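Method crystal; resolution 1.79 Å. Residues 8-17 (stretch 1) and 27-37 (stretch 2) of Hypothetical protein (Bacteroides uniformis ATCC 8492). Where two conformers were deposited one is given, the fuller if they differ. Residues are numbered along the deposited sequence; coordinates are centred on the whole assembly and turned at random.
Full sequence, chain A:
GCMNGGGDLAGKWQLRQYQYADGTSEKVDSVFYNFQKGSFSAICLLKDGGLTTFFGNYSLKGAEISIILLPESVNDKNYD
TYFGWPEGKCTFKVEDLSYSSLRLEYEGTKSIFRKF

Stretch 1 (8-17) DLAGKWQLRQ
Stretch 2, residues 27-37: KVDSVFYNFQK

Antiparallel strands satisfy their backbone polar groups in alternating pairs, and this contact illustrates both the rule and its interruption. Strand 11-17 runs at 154° to strand 31-36, with Gly11 facing Phe35, Trp13 facing Tyr33, and Lys12 and Gln14 opposite Asn34 and Phe32. Gly11 N donates to Phe35 O and Phe35 N to Gly11 O, both at 3.0 Å; Trp13 N to Tyr33 O and Tyr33 N to Trp13 O are each 2.8 Å. Gly11 adopts phi/psi 116/-160, where a side chain would jam against the preceding carbonyl.

At Leu15 the ladder opens. Leu15 N still donates to Val31 O (2.9 Å), but the return bond is replaced by a water, which accepts from Val31 N (3.0 Å) and donates to Leu15 O (2.6 Å). The chain turns a corner at Ser30; beyond it, Val28 N donates to Arg16 O (2.9 Å), Arg16 having phi/psi -84/-38.

Trp13 (chi1 m, chi2 99°) donates from NE1 to Leu9 O at 2.8 Å, nearly linearly, satisfying its indole. Its CD1 lies 3.4 Å from CD2 of Phe35 (chi1 m, chi2 -88°), whose ring face receives CD1 of Leu9 (tp), 4.0 Å from the centroid. Leu15 (tt) places CD2 4.0 Å from Val28 CG2.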

# COMPACT_ATOMS: atom_id res chain seq x y z
N ASP A 8 9.38 -4.12 -12.60
CA ASP A 8 8.14 -4.82 -12.19
C ASP A 8 7.25 -3.99 -11.27
O ASP A 8 6.04 -4.20 -11.26
CB ASP A 8 8.47 -6.14 -11.48
CG ASP A 8 8.96 -7.25 -12.39
OD1 ASP A 8 8.82 -7.12 -13.62
OD2 ASP A 8 9.47 -8.25 -11.87
N LEU A 9 7.85 -3.17 -10.42
CA LEU A 9 7.11 -2.41 -9.41
C LEU A 9 6.21 -1.34 -10.03
O LEU A 9 5.14 -1.06 -9.49
CB LEU A 9 8.05 -1.77 -8.37
CG LEU A 9 7.37 -1.16 -7.13
CD1 LEU A 9 6.60 -2.22 -6.31
CD2 LEU A 9 8.37 -0.41 -6.26
N ALA A 10 6.66 -0.73 -11.15
CA ALA A 10 5.96 0.35 -11.83
C ALA A 10 4.53 -0.00 -12.23
O ALA A 10 4.29 -1.06 -12.81
CB ALA A 10 6.74 0.80 -13.05
N GLY A 11 3.61 0.90 -11.93
CA GLY A 11 2.20 0.75 -12.27
C GLY A 11 1.27 0.65 -11.08
O GLY A 11 1.63 0.97 -9.95
N LYS A 12 0.05 0.11 -11.35
CA LYS A 12 -1.02 0.03 -10.38
C LYS A 12 -1.19 -1.39 -9.90
O LYS A 12 -1.08 -2.33 -10.69
CB LYS A 12 -2.33 0.58 -10.98
CG LYS A 12 -3.45 0.72 -9.95
CD LYS A 12 -4.71 1.31 -10.60
CE LYS A 12 -4.88 2.77 -10.30
NZ LYS A 12 -3.86 3.62 -10.95
N TRP A 13 -1.50 -1.51 -8.63
CA TRP A 13 -1.60 -2.76 -7.93
C TRP A 13 -2.85 -2.83 -7.10
O TRP A 13 -3.10 -1.94 -6.27
CB TRP A 13 -0.38 -2.88 -6.99
CG TRP A 13 0.93 -3.03 -7.68
CD1 TRP A 13 1.85 -2.05 -7.92
CD2 TRP A 13 1.54 -4.26 -8.08
NE1 TRP A 13 2.95 -2.58 -8.56
CE2 TRP A 13 2.78 -3.94 -8.67
CE3 TRP A 13 1.12 -5.60 -8.05
CZ2 TRP A 13 3.65 -4.93 -9.15
CZ3 TRP A 13 1.93 -6.57 -8.64
CH2 TRP A 13 3.17 -6.24 -9.19
N GLN A 14 -3.63 -3.89 -7.29
CA GLN A 14 -4.83 -4.08 -6.45
C GLN A 14 -4.44 -4.83 -5.20
O GLN A 14 -3.92 -5.93 -5.32
CB GLN A 14 -5.92 -4.86 -7.20
CG GLN A 14 -7.15 -5.13 -6.30
CD GLN A 14 -8.22 -5.96 -6.94
OE1 GLN A 14 -7.94 -6.84 -7.74
NE2 GLN A 14 -9.47 -5.73 -6.54
N LEU A 15 -4.72 -4.26 -4.02
CA LEU A 15 -4.45 -4.96 -2.76
C LEU A 15 -5.60 -5.95 -2.58
O LEU A 15 -6.75 -5.56 -2.37
CB LEU A 15 -4.31 -3.98 -1.57
CG LEU A 15 -3.48 -4.46 -0.35
CD1 LEU A 15 -3.12 -3.27 0.56
CD2 LEU A 15 -4.23 -5.50 0.48
N ARG A 16 -5.30 -7.22 -2.78
CA ARG A 16 -6.29 -8.30 -2.75
C ARG A 16 -6.59 -8.82 -1.38
O ARG A 16 -7.70 -9.33 -1.14
CB ARG A 16 -5.75 -9.51 -3.57
CG ARG A 16 -5.60 -9.26 -5.03
CD ARG A 16 -5.06 -10.52 -5.68
NE ARG A 16 -6.05 -11.59 -5.70
CZ ARG A 16 -5.89 -12.74 -6.34
NH1 ARG A 16 -4.77 -12.98 -7.02
NH2 ARG A 16 -6.83 -13.67 -6.31
N GLN A 17 -5.56 -8.90 -0.54
CA GLN A 17 -5.73 -9.55 0.74
C GLN A 17 -4.72 -9.08 1.77
O GLN A 17 -3.61 -8.69 1.42
CB GLN A 17 -5.51 -11.08 0.51
CG GLN A 17 -5.87 -11.98 1.67
CD GLN A 17 -5.43 -13.39 1.41
OE1 GLN A 17 -4.29 -13.65 1.02
NE2 GLN A 17 -6.33 -14.34 1.57
N LYS A 27 -9.96 -10.63 2.61
CA LYS A 27 -9.98 -10.11 1.25
C LYS A 27 -10.31 -8.62 1.29
O LYS A 27 -11.06 -8.17 2.15
CB LYS A 27 -10.97 -10.89 0.36
CG LYS A 27 -10.42 -12.26 -0.03
CD LYS A 27 -11.45 -13.13 -0.76
CE LYS A 27 -10.95 -14.55 -0.92
NZ LYS A 27 -11.83 -15.36 -1.81
N VAL A 28 -9.65 -7.86 0.43
CA VAL A 28 -9.73 -6.40 0.27
C VAL A 28 -10.12 -6.14 -1.17
O VAL A 28 -9.50 -6.71 -2.08
CB VAL A 28 -8.34 -5.78 0.60
CG1 VAL A 28 -8.31 -4.25 0.38
CG2 VAL A 28 -7.87 -6.17 1.99
N ASP A 29 -11.10 -5.29 -1.41
CA ASP A 29 -11.37 -5.08 -2.84
C ASP A 29 -11.45 -3.62 -3.22
O ASP A 29 -11.89 -3.28 -4.31
CB ASP A 29 -12.67 -5.81 -3.25
CG ASP A 29 -13.97 -5.25 -2.69
OD1 ASP A 29 -13.92 -4.53 -1.66
OD2 ASP A 29 -15.05 -5.56 -3.26
N SER A 30 -11.01 -2.75 -2.33
CA SER A 30 -11.20 -1.33 -2.49
C SER A 30 -9.92 -0.51 -2.47
O SER A 30 -10.01 0.70 -2.45
CB SER A 30 -12.09 -0.86 -1.35
OG SER A 30 -11.57 -1.28 -0.10
N VAL A 31 -8.73 -1.14 -2.41
CA VAL A 31 -7.48 -0.38 -2.26
C VAL A 31 -6.55 -0.69 -3.41
O VAL A 31 -6.35 -1.86 -3.76
CB VAL A 31 -6.79 -0.65 -0.91
CG1 VAL A 31 -5.50 0.15 -0.78
CG2 VAL A 31 -7.74 -0.36 0.27
N PHE A 32 -5.97 0.37 -3.99
CA PHE A 32 -5.08 0.27 -5.16
C PHE A 32 -3.86 1.11 -4.92
O PHE A 32 -4.01 2.30 -4.60
CB PHE A 32 -5.83 0.75 -6.43
CG PHE A 32 -7.05 -0.08 -6.75
CD1 PHE A 32 -8.25 0.13 -6.05
CD2 PHE A 32 -6.98 -1.14 -7.64
CE1 PHE A 32 -9.37 -0.68 -6.30
CE2 PHE A 32 -8.11 -1.94 -7.89
CZ PHE A 32 -9.29 -1.69 -7.23
N TYR A 33 -2.66 0.50 -5.00
CA TYR A 33 -1.40 1.26 -4.81
C TYR A 33 -0.79 1.53 -6.16
O TYR A 33 -0.85 0.68 -7.04
CB TYR A 33 -0.37 0.50 -3.95
CG TYR A 33 -0.55 0.46 -2.45
CD1 TYR A 33 -1.78 0.78 -1.86
CD2 TYR A 33 0.46 -0.00 -1.62
CE1 TYR A 33 -1.95 0.74 -0.48
CE2 TYR A 33 0.28 -0.10 -0.24
CZ TYR A 33 -0.93 0.26 0.32
OH TYR A 33 -1.09 0.21 1.69
N ASN A 34 -0.15 2.69 -6.32
CA ASN A 34 0.46 3.02 -7.59
C ASN A 34 1.86 3.54 -7.34
O ASN A 34 2.09 4.33 -6.41
CB ASN A 34 -0.41 4.08 -8.28
CG ASN A 34 -0.03 4.34 -9.69
OD1 ASN A 34 0.76 5.24 -10.00
ND2 ASN A 34 -0.59 3.55 -10.57
N PHE A 35 2.81 3.01 -8.11
CA PHE A 35 4.23 3.36 -8.01
C PHE A 35 4.69 3.93 -9.34
O PHE A 35 4.63 3.23 -10.36
CB PHE A 35 5.08 2.12 -7.63
CG PHE A 35 4.65 1.44 -6.35
CD1 PHE A 35 5.17 1.84 -5.12
CD2 PHE A 35 3.78 0.35 -6.37
CE1 PHE A 35 4.77 1.21 -3.93
CE2 PHE A 35 3.35 -0.26 -5.18
CZ PHE A 35 3.89 0.12 -3.98
N GLN A 36 5.18 5.18 -9.36
CA GLN A 36 5.67 5.72 -10.62
C GLN A 36 6.92 6.58 -10.40
O GLN A 36 6.78 7.74 -10.01
CB GLN A 36 4.59 6.53 -11.37
CG GLN A 36 3.44 5.71 -11.99
CD GLN A 36 3.81 4.82 -13.17
OE1 GLN A 36 4.89 4.93 -13.77
NE2 GLN A 36 2.88 3.96 -13.57
N LYS A 37 8.11 5.99 -10.61
CA LYS A 37 9.44 6.63 -10.50
C LYS A 37 9.54 7.49 -9.23
O LYS A 37 9.81 8.70 -9.31
CB LYS A 37 9.75 7.47 -11.76
CG LYS A 37 9.59 6.68 -13.06
CD LYS A 37 10.11 7.44 -14.29
CE LYS A 37 10.21 6.54 -15.51
NZ LYS A 37 10.96 5.28 -15.23
O HOH W 1 -8.32 -3.85 -3.63